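Local coordinates for protein AvrRxo1-ORF2 (Xanthomonas oryzae pv. oryzicola, PDB 4Z8T) that binds the type III effector AvrRxo1-ORF1, probably acting as its chaperone, at residues H24-A35 / Y70-Y78. Residues are numbered along the deposited sequence; the frame is centred on the assembly and turned at random.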
ATOM      1  N   HIS B  24      -7.161 -11.147  -1.880  1.00 24.26           N
ATOM      2  CA  HIS B  24      -8.385 -11.155  -2.669  1.00 24.28           C
ATOM      3  C   HIS B  24      -9.566 -11.579  -1.796  1.00 26.00           C
ATOM      4  O   HIS B  24     -10.622 -10.935  -1.784  1.00 25.15           O
ATOM      5  CB  HIS B  24      -8.195 -12.139  -3.821  1.00 25.44           C
ATOM      6  CG  HIS B  24      -9.192 -12.009  -4.925  1.00 30.00           C
ATOM      7  ND1 HIS B  24      -9.364 -10.848  -5.647  1.00 29.00           N
ATOM      8  CD2 HIS B  24     -10.045 -12.915  -5.463  1.00 33.82           C
ATOM      9  CE1 HIS B  24     -10.292 -11.038  -6.569  1.00 32.79           C
ATOM     10  NE2 HIS B  24     -10.724 -12.284  -6.475  1.00 34.91           N
ATOM     11  N   ALA B  25      -9.393 -12.678  -1.072  1.00 22.49           N
ATOM     12  CA  ALA B  25     -10.448 -13.173  -0.197  1.00 23.92           C
ATOM     13  C   ALA B  25     -10.702 -12.207   0.955  1.00 24.04           C
ATOM     14  O   ALA B  25     -11.852 -11.938   1.311  1.00 23.34           O
ATOM     15  CB  ALA B  25     -10.093 -14.541   0.333  1.00 23.86           C
ATOM     16  N   SER B  26      -9.624 -11.685   1.530  1.00 21.72           N
ATOM     17  CA  SER B  26      -9.741 -10.753   2.645  1.00 23.38           C
ATOM     18  C   SER B  26     -10.482  -9.461   2.299  1.00 22.92           C
ATOM     19  O   SER B  26     -11.328  -8.998   3.081  1.00 23.03           O
ATOM     20  CB  SER B  26      -8.360 -10.423   3.207  1.00 26.29           C
ATOM     21  OG  SER B  26      -8.496  -9.454   4.220  1.00 27.46           O
ATOM     22  N   ASP B  27     -10.167  -8.873   1.144  1.00 22.67           N
ATOM     23  CA  ASP B  27     -10.858  -7.672   0.702  1.00 22.83           C
ATOM     24  C   ASP B  27     -12.370  -7.875   0.721  1.00 21.20           C
ATOM     25  O   ASP B  27     -13.114  -6.980   1.135  1.00 21.02           O
ATOM     26  CB  ASP B  27     -10.437  -7.270  -0.721  1.00 22.69           C
ATOM     27  CG  ASP B  27      -9.039  -6.671  -0.790  1.00 26.09           C
ATOM     28  OD1 ASP B  27      -8.502  -6.230   0.249  1.00 24.61           O
ATOM     29  OD2 ASP B  27      -8.479  -6.631  -1.912  1.00 28.13           O
ATOM     30  N   LEU B  28     -12.815  -9.047   0.275  1.00 20.65           N
ATOM     31  CA  LEU B  28     -14.251  -9.331   0.191  1.00 22.17           C
ATOM     32  C   LEU B  28     -14.822  -9.596   1.574  1.00 20.01           C
ATOM     33  O   LEU B  28     -15.876  -9.063   1.918  1.00 22.37           O
ATOM     34  CB  LEU B  28     -14.535 -10.502  -0.755  1.00 22.84           C
ATOM     35  CG  LEU B  28     -16.006 -10.925  -0.875  1.00 26.97           C
ATOM     36  CD1 LEU B  28     -16.872  -9.761  -1.307  1.00 23.86           C
ATOM     37  CD2 LEU B  28     -16.160 -12.090  -1.852  1.00 27.99           C
ATOM     38  N   GLU B  29     -14.112 -10.379   2.378  1.00 21.77           N
ATOM     39  CA  GLU B  29     -14.557 -10.662   3.747  1.00 24.39           C
ATOM     40  C   GLU B  29     -14.733  -9.380   4.554  1.00 24.02           C
ATOM     41  O   GLU B  29     -15.772  -9.176   5.193  1.00 23.15           O
ATOM     42  CB  GLU B  29     -13.568 -11.577   4.459  1.00 26.19           C
ATOM     43  CG  GLU B  29     -13.481 -12.975   3.893  1.00 29.79           C
ATOM     44  CD  GLU B  29     -12.261 -13.702   4.400  1.00 33.78           C
ATOM     45  OE1 GLU B  29     -11.398 -13.048   5.040  1.00 34.88           O
ATOM     46  OE2 GLU B  29     -12.152 -14.919   4.152  1.00 45.06           O
ATOM     47  N   LEU B  30     -13.727  -8.508   4.525  1.00 19.60           N
ATOM     48  CA  LEU B  30     -13.828  -7.250   5.266  1.00 19.59           C
ATOM     49  C   LEU B  30     -14.932  -6.348   4.737  1.00 21.52           C
ATOM     50  O   LEU B  30     -15.632  -5.696   5.507  1.00 22.51           O
ATOM     51  CB  LEU B  30     -12.486  -6.508   5.257  1.00 20.50           C
ATOM     52  CG  LEU B  30     -11.362  -7.233   5.987  1.00 20.24           C
ATOM     53  CD1 LEU B  30     -10.061  -6.497   5.722  1.00 20.12           C
ATOM     54  CD2 LEU B  30     -11.670  -7.275   7.473  1.00 19.28           C
ATOM     55  N   ALA B  31     -15.085  -6.313   3.416  1.00 21.01           N
ATOM     56  CA  ALA B  31     -16.094  -5.476   2.798  1.00 21.09           C
ATOM     57  C   ALA B  31     -17.495  -5.923   3.210  1.00 21.38           C
ATOM     58  O   ALA B  31     -18.371  -5.084   3.404  1.00 22.66           O
ATOM     59  CB  ALA B  31     -15.949  -5.497   1.294  1.00 20.95           C
ATOM     60  N   LEU B  32     -17.690  -7.234   3.341  1.00 21.75           N
ATOM     61  CA  LEU B  32     -18.992  -7.781   3.738  1.00 25.27           C
ATOM     62  C   LEU B  32     -19.350  -7.432   5.177  1.00 24.15           C
ATOM     63  O   LEU B  32     -20.513  -7.173   5.477  1.00 25.48           O
ATOM     64  CB  LEU B  32     -19.023  -9.295   3.566  1.00 24.83           C
ATOM     65  CG  LEU B  32     -19.093  -9.808   2.127  1.00 26.92           C
ATOM     66  CD1 LEU B  32     -18.902 -11.308   2.096  1.00 26.73           C
ATOM     67  CD2 LEU B  32     -20.416  -9.430   1.508  1.00 28.14           C
ATOM     68  N   VAL B  33     -18.363  -7.433   6.070  1.00 25.11           N
ATOM     69  CA  VAL B  33     -18.627  -7.020   7.445  1.00 24.09           C
ATOM     70  C   VAL B  33     -19.054  -5.556   7.477  1.00 25.57           C
ATOM     71  O   VAL B  33     -20.051  -5.200   8.105  1.00 28.86           O
ATOM     72  CB  VAL B  33     -17.404  -7.259   8.356  1.00 22.95           C
ATOM     73  CG1 VAL B  33     -17.671  -6.739   9.761  1.00 25.05           C
ATOM     74  CG2 VAL B  33     -17.070  -8.731   8.392  1.00 25.16           C
ATOM     75  N   HIS B  34     -18.305  -4.707   6.781  1.00 25.57           N
ATOM     76  CA  HIS B  34     -18.622  -3.293   6.718  1.00 26.74           C
ATOM     77  C   HIS B  34     -19.990  -3.056   6.079  1.00 32.30           C
ATOM     78  O   HIS B  34     -20.745  -2.182   6.510  1.00 30.23           O
ATOM     79  CB  HIS B  34     -17.540  -2.554   5.933  1.00 32.23           C
ATOM     80  CG  HIS B  34     -17.724  -1.071   5.906  1.00 38.36           C
ATOM     81  ND1 HIS B  34     -18.282  -0.410   4.830  1.00 38.72           N
ATOM     82  CD2 HIS B  34     -17.426  -0.119   6.819  1.00 39.90           C
ATOM     83  CE1 HIS B  34     -18.321   0.884   5.087  1.00 39.88           C
ATOM     84  NE2 HIS B  34     -17.810   1.090   6.285  1.00 44.36           N
ATOM     85  N   ALA B  35     -20.299  -3.834   5.046  1.00 26.01           N
ATOM     86  CA  ALA B  35     -21.581  -3.717   4.358  1.00 29.01           C
ATOM     87  C   ALA B  35     -22.744  -4.043   5.297  1.00 29.04           C
ATOM     88  O   ALA B  35     -23.737  -3.317   5.331  1.00 32.28           O
ATOM     89  CB  ALA B  35     -21.613  -4.606   3.127  1.00 29.53           C
ATOM     90  N   TYR B  70     -19.426  -9.507 -10.304  1.00 31.23           N
ATOM     91  CA  TYR B  70     -20.262  -8.389  -9.892  1.00 29.26           C
ATOM     92  C   TYR B  70     -20.480  -8.293  -8.394  1.00 25.82           C
ATOM     93  O   TYR B  70     -20.591  -7.194  -7.863  1.00 26.76           O
ATOM     94  CB  TYR B  70     -21.588  -8.352 -10.664  1.00 32.62           C
ATOM     95  CG  TYR B  70     -21.354  -7.975 -12.098  1.00 35.93           C
ATOM     96  CD1 TYR B  70     -21.041  -6.666 -12.446  1.00 36.82           C
ATOM     97  CD2 TYR B  70     -21.397  -8.930 -13.096  1.00 41.31           C
ATOM     98  CE1 TYR B  70     -20.795  -6.319 -13.756  1.00 39.71           C
ATOM     99  CE2 TYR B  70     -21.158  -8.592 -14.405  1.00 42.40           C
ATOM    100  CZ  TYR B  70     -20.859  -7.288 -14.727  1.00 44.58           C
ATOM    101  OH  TYR B  70     -20.618  -6.960 -16.032  1.00 50.04           O
ATOM    102  N   GLU B  71     -20.536  -9.431  -7.716  1.00 29.23           N
ATOM    103  CA  GLU B  71     -20.666  -9.402  -6.262  1.00 33.64           C
ATOM    104  C   GLU B  71     -19.428  -8.735  -5.679  1.00 29.20           C
ATOM    105  O   GLU B  71     -19.527  -7.830  -4.846  1.00 26.41           O
ATOM    106  CB  GLU B  71     -20.839 -10.813  -5.683  1.00 36.51           C
ATOM    107  CG  GLU B  71     -20.227 -10.974  -4.289  1.00 37.44           C
ATOM    108  CD  GLU B  71     -21.045 -11.854  -3.371  1.00 45.10           C
ATOM    109  OE1 GLU B  71     -22.209 -12.163  -3.717  1.00 47.76           O
ATOM    110  OE2 GLU B  71     -20.525 -12.224  -2.292  1.00 42.34           O
ATOM    111  N   ARG B  72     -18.262  -9.171  -6.138  1.00 29.08           N
ATOM    112  CA  ARG B  72     -17.006  -8.614  -5.647  1.00 27.24           C
ATOM    113  C   ARG B  72     -16.879  -7.131  -5.987  1.00 25.11           C
ATOM    114  O   ARG B  72     -16.487  -6.330  -5.143  1.00 25.11           O
ATOM    115  CB  ARG B  72     -15.820  -9.405  -6.198  1.00 27.51           C
ATOM    116  CG  ARG B  72     -14.481  -8.791  -5.884  1.00 30.23           C
ATOM    117  CD  ARG B  72     -13.343  -9.685  -6.337  1.00 31.59           C
ATOM    118  NE  ARG B  72     -13.296 -10.905  -5.544  1.00 38.62           N
ATOM    119  CZ  ARG B  72     -12.784 -10.967  -4.316  1.00 33.99           C
ATOM    120  NH1 ARG B  72     -12.787 -12.118  -3.666  1.00 36.01           N
ATOM    121  NH2 ARG B  72     -12.270  -9.876  -3.741  1.00 31.96           N
HETATM  122  N   MSE B  73     -17.221  -6.754  -7.213  1.00 23.63           N
HETATM  123  CA  MSE B  73     -17.183  -5.341  -7.580  1.00 20.56           C
HETATM  124  C   MSE B  73     -18.094  -4.512  -6.676  1.00 22.98           C
HETATM  125  O   MSE B  73     -17.711  -3.468  -6.164  1.00 19.55           O
HETATM  126  CB  MSE B  73     -17.566  -5.148  -9.052  1.00 21.62           C
HETATM  127  CG  MSE B  73     -17.559  -3.707  -9.480  1.00 21.67           C
HETATM  128 SE   MSE B  73     -18.169  -3.565 -11.329  1.00 30.62          SE
HETATM  129  CE  MSE B  73     -16.829  -4.686 -12.117  1.00 25.15           C
ATOM    130  N   TYR B  74     -19.304  -5.013  -6.454  1.00 22.86           N
ATOM    131  CA  TYR B  74     -20.289  -4.318  -5.645  1.00 24.08           C
ATOM    132  C   TYR B  74     -19.760  -4.037  -4.237  1.00 21.51           C
ATOM    133  O   TYR B  74     -19.840  -2.911  -3.743  1.00 22.58           O
ATOM    134  CB  TYR B  74     -21.545  -5.190  -5.582  1.00 23.02           C
ATOM    135  CG  TYR B  74     -22.691  -4.660  -4.742  1.00 27.97           C
ATOM    136  CD1 TYR B  74     -23.354  -3.494  -5.087  1.00 26.61           C
ATOM    137  CD2 TYR B  74     -23.124  -5.354  -3.621  1.00 29.97           C
ATOM    138  CE1 TYR B  74     -24.415  -3.025  -4.330  1.00 32.80           C
ATOM    139  CE2 TYR B  74     -24.182  -4.895  -2.863  1.00 31.42           C
ATOM    140  CZ  TYR B  74     -24.820  -3.733  -3.220  1.00 34.19           C
ATOM    141  OH  TYR B  74     -25.871  -3.270  -2.467  1.00 37.11           O
ATOM    142  N   TYR B  75     -19.197  -5.062  -3.612  1.00 25.13           N
ATOM    143  CA  TYR B  75     -18.773  -4.950  -2.221  1.00 23.15           C
ATOM    144  C   TYR B  75     -17.395  -4.330  -2.046  1.00 21.95           C
ATOM    145  O   TYR B  75     -17.198  -3.534  -1.136  1.00 21.40           O
ATOM    146  CB  TYR B  75     -18.794  -6.309  -1.536  1.00 23.23           C
ATOM    147  CG  TYR B  75     -20.192  -6.760  -1.169  1.00 23.48           C
ATOM    148  CD1 TYR B  75     -20.981  -5.996  -0.320  1.00 28.64           C
ATOM    149  CD2 TYR B  75     -20.711  -7.944  -1.668  1.00 30.65           C
ATOM    150  CE1 TYR B  75     -22.263  -6.404   0.023  1.00 29.76           C
ATOM    151  CE2 TYR B  75     -21.996  -8.365  -1.329  1.00 30.14           C
ATOM    152  CZ  TYR B  75     -22.759  -7.583  -0.484  1.00 30.58           C
ATOM    153  OH  TYR B  75     -24.033  -7.973  -0.139  1.00 33.17           O
ATOM    154  N   VAL B  76     -16.450  -4.711  -2.901  1.00 19.98           N
ATOM    155  CA  VAL B  76     -15.057  -4.301  -2.706  1.00 20.71           C
ATOM    156  C   VAL B  76     -14.740  -2.976  -3.379  1.00 22.93           C
ATOM    157  O   VAL B  76     -14.084  -2.114  -2.793  1.00 21.91           O
ATOM    158  CB  VAL B  76     -14.087  -5.376  -3.195  1.00 21.08           C
ATOM    159  CG1 VAL B  76     -12.650  -4.928  -2.999  1.00 21.76           C
ATOM    160  CG2 VAL B  76     -14.325  -6.662  -2.442  1.00 23.66           C
ATOM    161  N   GLU B  77     -15.218  -2.796  -4.605  1.00 18.97           N
ATOM    162  CA  GLU B  77     -14.868  -1.589  -5.352  1.00 20.43           C
ATOM    163  C   GLU B  77     -15.783  -0.406  -5.102  1.00 24.22           C
ATOM    164  O   GLU B  77     -15.376   0.737  -5.280  1.00 23.03           O
ATOM    165  CB  GLU B  77     -14.835  -1.885  -6.844  1.00 20.37           C
ATOM    166  CG  GLU B  77     -13.725  -2.789  -7.280  1.00 20.81           C
ATOM    167  CD  GLU B  77     -13.715  -2.934  -8.785  1.00 22.63           C
ATOM    168  OE1 GLU B  77     -13.808  -4.080  -9.279  1.00 23.27           O
ATOM    169  OE2 GLU B  77     -13.631  -1.889  -9.475  1.00 22.70           O
ATOM    170  N   TYR B  78     -17.025  -0.668  -4.703  1.00 23.83           N
ATOM    171  CA  TYR B  78     -17.975   0.424  -4.488  1.00 27.59           C
ATOM    172  C   TYR B  78     -18.619   0.334  -3.112  1.00 30.73           C
ATOM    173  O   TYR B  78     -19.838   0.136  -2.999  1.00 30.24           O
ATOM    174  CB  TYR B  78     -19.024   0.460  -5.613  1.00 26.49           C
ATOM    175  CG  TYR B  78     -18.384   0.698  -6.967  1.00 25.17           C
ATOM    176  CD1 TYR B  78     -18.178   1.985  -7.444  1.00 30.24           C
ATOM    177  CD2 TYR B  78     -17.946  -0.366  -7.743  1.00 25.40           C
ATOM    178  CE1 TYR B  78     -17.572   2.207  -8.664  1.00 28.25           C
ATOM    179  CE2 TYR B  78     -17.335  -0.157  -8.968  1.00 24.07           C
ATOM    180  CZ  TYR B  78     -17.154   1.137  -9.420  1.00 27.29           C
ATOM    181  OH  TYR B  78     -16.544   1.353 -10.629  1.00 26.62           O
TER
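Arg72 reaches from helix 63-77 to the carbonyl of His24 on the long helix 6-38. Its NH2 gives a hydrogen bond to His24 O at 2.8 Å. The donor is tilted from the carbonyl plane. A second, weak bond runs from NH1 to the same oxygen. The guanidinium also lies flat on the His24 ring, centres 3.3 Å apart and planes at 19°. His24 CG stands anti to the backbone N (chi1 -164°), which brings the ring over the arginine. Leu28 CD2 covers the other guanidinium face, so the group is sandwiched.

Apolar packing carries the rest of the contact. Tyr75 fits as a knob among Leu28, Ala31, Leu32 and Ala35. Leu32 CD2 makes a CH-pi contact over the centre of the Tyr75 ring, 3.4 Å from its centroid. Tyr74 CD2 lies over the opposite face. Ala35 CB reaches Tyr75 CE1 at 3.6 Å. Small Ala31 lets the backbones approach, with its CA 5.7 Å from Tyr75 CA. Leu28 is the reciprocal knob, set among Glu71, Arg72, Tyr75 and Val76. Val76 turns CG2 to the Leu28 backbone, 3.7 Å from its CA, and CG1 to Asp27 CB.

The polar ends of Asp27 and Tyr75 have partners elsewhere. Asp27 OD1 forms a salt bridge with Arg19 of the second subunit, and Tyr75 OH is hydrogen-bonded to the backbone N of Phe43. Val76 also packs on Leu278 of the AvrRxo1-ORF1 chain.

The axes of segments 24-35 and 70-77 cross at 64°, 8.6 Å apart at their closest. Knobs-into-holes packing thus joins helix 6-38 to helix 63-77. One hydrogen bond, a weak second one to the same oxygen, and a stack restrain the Arg72 head group, whose positive charge would probably disfavour protonation of the His24 ring.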